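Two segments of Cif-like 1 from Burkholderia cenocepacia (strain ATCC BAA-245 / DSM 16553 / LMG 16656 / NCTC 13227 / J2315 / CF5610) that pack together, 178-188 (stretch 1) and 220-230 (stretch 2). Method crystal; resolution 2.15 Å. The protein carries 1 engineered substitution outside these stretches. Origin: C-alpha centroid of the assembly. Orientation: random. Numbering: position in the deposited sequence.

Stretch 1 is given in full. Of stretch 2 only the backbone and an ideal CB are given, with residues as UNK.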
# COMPACT_ATOMS: atom_id res chain seq x y z
N ILE B 178 13.84 13.44 5.56
CA ILE B 178 12.46 13.87 5.34
C ILE B 178 12.15 13.84 3.85
O ILE B 178 11.09 13.34 3.43
CB ILE B 178 12.22 15.27 5.93
CG1 ILE B 178 12.20 15.23 7.46
CG2 ILE B 178 10.91 15.83 5.39
CD1 ILE B 178 11.08 14.40 8.05
N ALA B 179 13.06 14.39 3.04
CA ALA B 179 12.87 14.43 1.59
C ALA B 179 12.76 13.02 1.00
O ALA B 179 11.88 12.75 0.17
CB ALA B 179 14.02 15.19 0.93
N GLU B 180 13.65 12.11 1.43
CA GLU B 180 13.60 10.74 0.94
C GLU B 180 12.31 10.05 1.36
O GLU B 180 11.67 9.36 0.56
CB GLU B 180 14.82 9.95 1.44
CG GLU B 180 16.13 10.42 0.82
CD GLU B 180 16.82 11.53 1.61
OE1 GLU B 180 16.10 12.36 2.23
OE2 GLU B 180 18.07 11.58 1.61
N MET B 181 11.90 10.25 2.61
CA MET B 181 10.69 9.60 3.09
C MET B 181 9.45 10.11 2.36
O MET B 181 8.51 9.35 2.11
CB MET B 181 10.58 9.81 4.59
CG MET B 181 9.18 9.75 5.14
SD MET B 181 9.23 10.45 6.78
CE MET B 181 8.37 12.03 6.50
N LEU B 182 9.41 11.41 2.04
CA LEU B 182 8.24 11.95 1.37
C LEU B 182 8.18 11.52 -0.09
O LEU B 182 7.11 11.20 -0.61
CB LEU B 182 8.23 13.48 1.45
CG LEU B 182 8.02 14.12 2.82
CD1 LEU B 182 7.99 15.63 2.66
CD2 LEU B 182 6.74 13.61 3.45
N ILE B 183 9.33 11.52 -0.78
CA ILE B 183 9.32 11.34 -2.22
C ILE B 183 9.53 9.88 -2.66
O ILE B 183 9.16 9.52 -3.79
CB ILE B 183 10.36 12.30 -2.85
CG1 ILE B 183 9.99 13.75 -2.50
CG2 ILE B 183 10.40 12.15 -4.37
CD1 ILE B 183 11.10 14.75 -2.73
N ALA B 184 10.07 9.01 -1.80
CA ALA B 184 10.23 7.60 -2.16
C ALA B 184 8.89 6.98 -2.55
O ALA B 184 7.89 7.13 -1.84
CB ALA B 184 10.85 6.81 -1.01
N GLY B 185 8.86 6.30 -3.71
CA GLY B 185 7.62 5.76 -4.25
C GLY B 185 6.79 6.72 -5.07
O GLY B 185 5.79 6.31 -5.68
N LYS B 186 7.14 8.00 -5.09
CA LYS B 186 6.44 9.00 -5.89
C LYS B 186 7.41 9.76 -6.78
O LYS B 186 7.18 10.93 -7.10
CB LYS B 186 5.65 9.94 -4.99
CG LYS B 186 4.59 9.20 -4.21
CD LYS B 186 3.89 10.05 -3.22
CE LYS B 186 3.21 9.19 -2.18
NZ LYS B 186 3.56 9.67 -0.82
N GLU B 187 8.51 9.10 -7.18
CA GLU B 187 9.53 9.77 -7.97
C GLU B 187 8.95 10.24 -9.30
O GLU B 187 9.22 11.37 -9.74
CB GLU B 187 10.72 8.85 -8.18
CG GLU B 187 11.33 8.29 -6.89
CD GLU B 187 10.60 7.06 -6.37
OE1 GLU B 187 9.60 6.64 -6.99
OE2 GLU B 187 11.03 6.53 -5.32
N ARG B 188 8.12 9.41 -9.93
CA ARG B 188 7.55 9.77 -11.22
C ARG B 188 6.65 11.00 -11.12
O ARG B 188 6.78 11.96 -11.90
CB ARG B 188 6.77 8.59 -11.78
CG ARG B 188 6.87 8.44 -13.28
CD ARG B 188 6.29 7.11 -13.73
NE ARG B 188 7.31 6.20 -14.24
CZ ARG B 188 7.07 5.27 -15.16
NH1 ARG B 188 5.85 5.13 -15.66
NH2 ARG B 188 8.04 4.47 -15.59
N UNK B 220 19.33 6.53 -5.10
CA UNK B 220 19.43 7.61 -6.08
C UNK B 220 18.78 8.90 -5.58
O UNK B 220 19.23 10.00 -5.94
CB UNK B 220 18.78 7.18 -7.40
N UNK B 221 17.70 8.80 -4.80
CA UNK B 221 17.12 10.00 -4.20
C UNK B 221 18.08 10.62 -3.20
O UNK B 221 18.36 11.83 -3.25
CB UNK B 221 15.79 9.67 -3.52
N UNK B 222 18.62 9.79 -2.29
CA UNK B 222 19.54 10.27 -1.27
C UNK B 222 20.74 10.96 -1.91
O UNK B 222 21.08 12.09 -1.54
CB UNK B 222 20.00 9.11 -0.38
N UNK B 223 21.37 10.29 -2.87
CA UNK B 223 22.55 10.86 -3.50
C UNK B 223 22.22 12.16 -4.21
O UNK B 223 23.02 13.10 -4.19
CB UNK B 223 23.16 9.86 -4.49
N UNK B 224 21.07 12.21 -4.87
CA UNK B 224 20.67 13.45 -5.53
C UNK B 224 20.47 14.59 -4.55
O UNK B 224 20.94 15.70 -4.78
CB UNK B 224 19.38 13.23 -6.33
N UNK B 225 19.84 14.31 -3.40
CA UNK B 225 19.57 15.36 -2.43
C UNK B 225 20.83 15.83 -1.72
O UNK B 225 20.88 16.97 -1.25
CB UNK B 225 18.55 14.87 -1.40
N UNK B 226 21.84 14.97 -1.61
CA UNK B 226 23.11 15.36 -1.01
C UNK B 226 23.85 16.39 -1.85
O UNK B 226 24.71 17.12 -1.32
CB UNK B 226 23.99 14.13 -0.81
N UNK B 227 23.57 16.47 -3.16
CA UNK B 227 24.10 17.57 -3.95
C UNK B 227 23.60 18.90 -3.41
O UNK B 227 24.37 19.86 -3.30
CB UNK B 227 23.71 17.41 -5.42
N UNK B 228 22.32 18.96 -3.04
CA UNK B 228 21.70 20.16 -2.49
C UNK B 228 22.10 20.39 -1.04
O UNK B 228 22.19 21.54 -0.59
CB UNK B 228 20.18 20.06 -2.60
N UNK B 229 22.33 19.31 -0.28
CA UNK B 229 22.76 19.48 1.10
C UNK B 229 24.19 19.99 1.18
O UNK B 229 24.59 20.51 2.22
CB UNK B 229 22.63 18.16 1.86
N UNK B 230 24.94 19.89 0.09
CA UNK B 230 26.29 20.43 -0.01
C UNK B 230 26.34 21.88 -0.49
O UNK B 230 27.44 22.42 -0.63
CB UNK B 230 27.12 19.56 -0.96

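Residues 220-229 of the second stretch form a helix that crosses the 178-183 helix at 137° between their N-to-C directions, with a closest axial approach of 9.6 Å. Position 220 opens it with a CB that has nothing of stretch 1 within 5.5 Å, so stretch 1 sets no demand there; the residue is Ala220.

Position 221 is more constrained. Its CB points toward stretch 1 and lies 4.4 Å from CG of Glu180, and ahead of it are the methyls of Ile183 and Ala184 at the end of the first helix. A branched or long aliphatic side chain such as leucine, isoleucine or methionine would suit this apolar site. The deposited residue is Leu221, in the m,t rotamer. Its CD1 comes 3.7 Å from N of Ala184 and 4.2 Å from CB of Ala184, while its CD2 lies 4.2 Å from CG2 of Ile183. Glu187 borders the same site, its OE2 4.1 Å from CD1 of Leu221; that carboxylate oxygen also accepts a hydrogen bond from N of Gly185, at 2.7 Å, in the turn that precedes Glu187.

At position 222 the CB points sideways and passes 3.7 Å from OE2 of Glu180. Because CB only skirts the carboxylate, many side chains would suit, a basic one among them; an acidic one would be less welcome unless it turned off. Arg222 is found, but its end leads away from stretch 1 and its guanidinium is hydrogen-bonded elsewhere in the structure.

Position 223 points away and could be almost anything as far as stretch 1 is concerned; it is Ala223. Position 224 is out of reach, and an ideal CB there would be 3.3 Å from O of Ala220, a crowding at CB itself that favours glycine, though stretch 1 asks for nothing here. Gly224, without a CB, avoids it.

Position 225 again points toward stretch 1, its ideal CB 5.1 Å from CB of Ala179. The small Ala179 leaves room beside Ile183, so a large apolar side chain, aromatic or aliphatic, would fit. Phe225 fills the space: its CE2 is 3.6 Å from CB of Ala179 and its CZ is 3.6 Å from CD1 of Ile183. The carboxylate of Glu180 lies at the ring edge, with CD 3.8 Å from CD2 of Phe225.

Position 226 has a sideways CB with no close neighbour in stretch 1, leaving the choice open. Glu226 makes no contact across the interface, but its carboxylate is available to 229. Positions 227 and 228 are out of reach and unconstrained by stretch 1; they are Leu227 and Tyr228.

Position 229 points toward stretch 1, yet nothing lies within 5.5 Å of its ideal CB. A long side chain is needed to reach the Glu180 carboxylate, and a positive charge, lysine or arginine, would answer it. Arg229 does so with two hydrogen bonds in a salt bridge, NH2 to OE1 of Glu180 and NH1 to OE2 of Glu180, both 2.8 Å. NH1 also bridges to OE2 of Glu226 at 2.9 Å, so one guanidinium links two acidic groups. Position 230, beyond reach, is Ala230.

Stretch 2 220-230: ALRAGFELYRA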
# COMPACT_ATOMS: atom_id res chain seq x y z
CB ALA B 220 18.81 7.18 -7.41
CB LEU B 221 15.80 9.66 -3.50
CG LEU B 221 14.53 9.47 -4.31
CD1 LEU B 221 13.39 9.19 -3.34
CD2 LEU B 221 14.22 10.72 -5.16
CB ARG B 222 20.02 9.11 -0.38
CG ARG B 222 21.26 9.47 0.43
CD ARG B 222 21.81 8.31 1.27
NE ARG B 222 22.45 7.28 0.46
CZ ARG B 222 23.64 7.43 -0.12
NH1 ARG B 222 24.29 8.58 0.00
NH2 ARG B 222 24.17 6.44 -0.83
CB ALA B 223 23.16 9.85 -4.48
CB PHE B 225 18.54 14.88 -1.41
CG PHE B 225 17.17 14.66 -1.99
CD1 PHE B 225 16.73 15.43 -3.05
CD2 PHE B 225 16.34 13.67 -1.48
CE1 PHE B 225 15.47 15.23 -3.60
CE2 PHE B 225 15.08 13.46 -2.02
CZ PHE B 225 14.65 14.24 -3.08
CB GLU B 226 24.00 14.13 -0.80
CG GLU B 226 23.48 13.14 0.24
CD GLU B 226 23.50 13.69 1.66
OE1 GLU B 226 24.39 14.52 1.96
OE2 GLU B 226 22.64 13.30 2.47
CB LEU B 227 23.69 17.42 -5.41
CG LEU B 227 24.00 16.09 -6.10
CD1 LEU B 227 23.20 15.92 -7.40
CD2 LEU B 227 25.48 16.07 -6.37
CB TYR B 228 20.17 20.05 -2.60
CG TYR B 228 19.67 20.06 -4.04
CD1 TYR B 228 19.13 21.21 -4.59
CD2 TYR B 228 19.73 18.92 -4.83
CE1 TYR B 228 18.67 21.24 -5.90
CE2 TYR B 228 19.27 18.93 -6.14
CZ TYR B 228 18.74 20.10 -6.66
OH TYR B 228 18.28 20.13 -7.96
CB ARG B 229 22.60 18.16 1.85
CG ARG B 229 21.16 17.82 2.12
CD ARG B 229 20.93 16.32 2.15
NE ARG B 229 19.51 16.02 1.97
CZ ARG B 229 18.99 14.80 1.94
NH1 ARG B 229 19.78 13.73 2.07
NH2 ARG B 229 17.68 14.65 1.76
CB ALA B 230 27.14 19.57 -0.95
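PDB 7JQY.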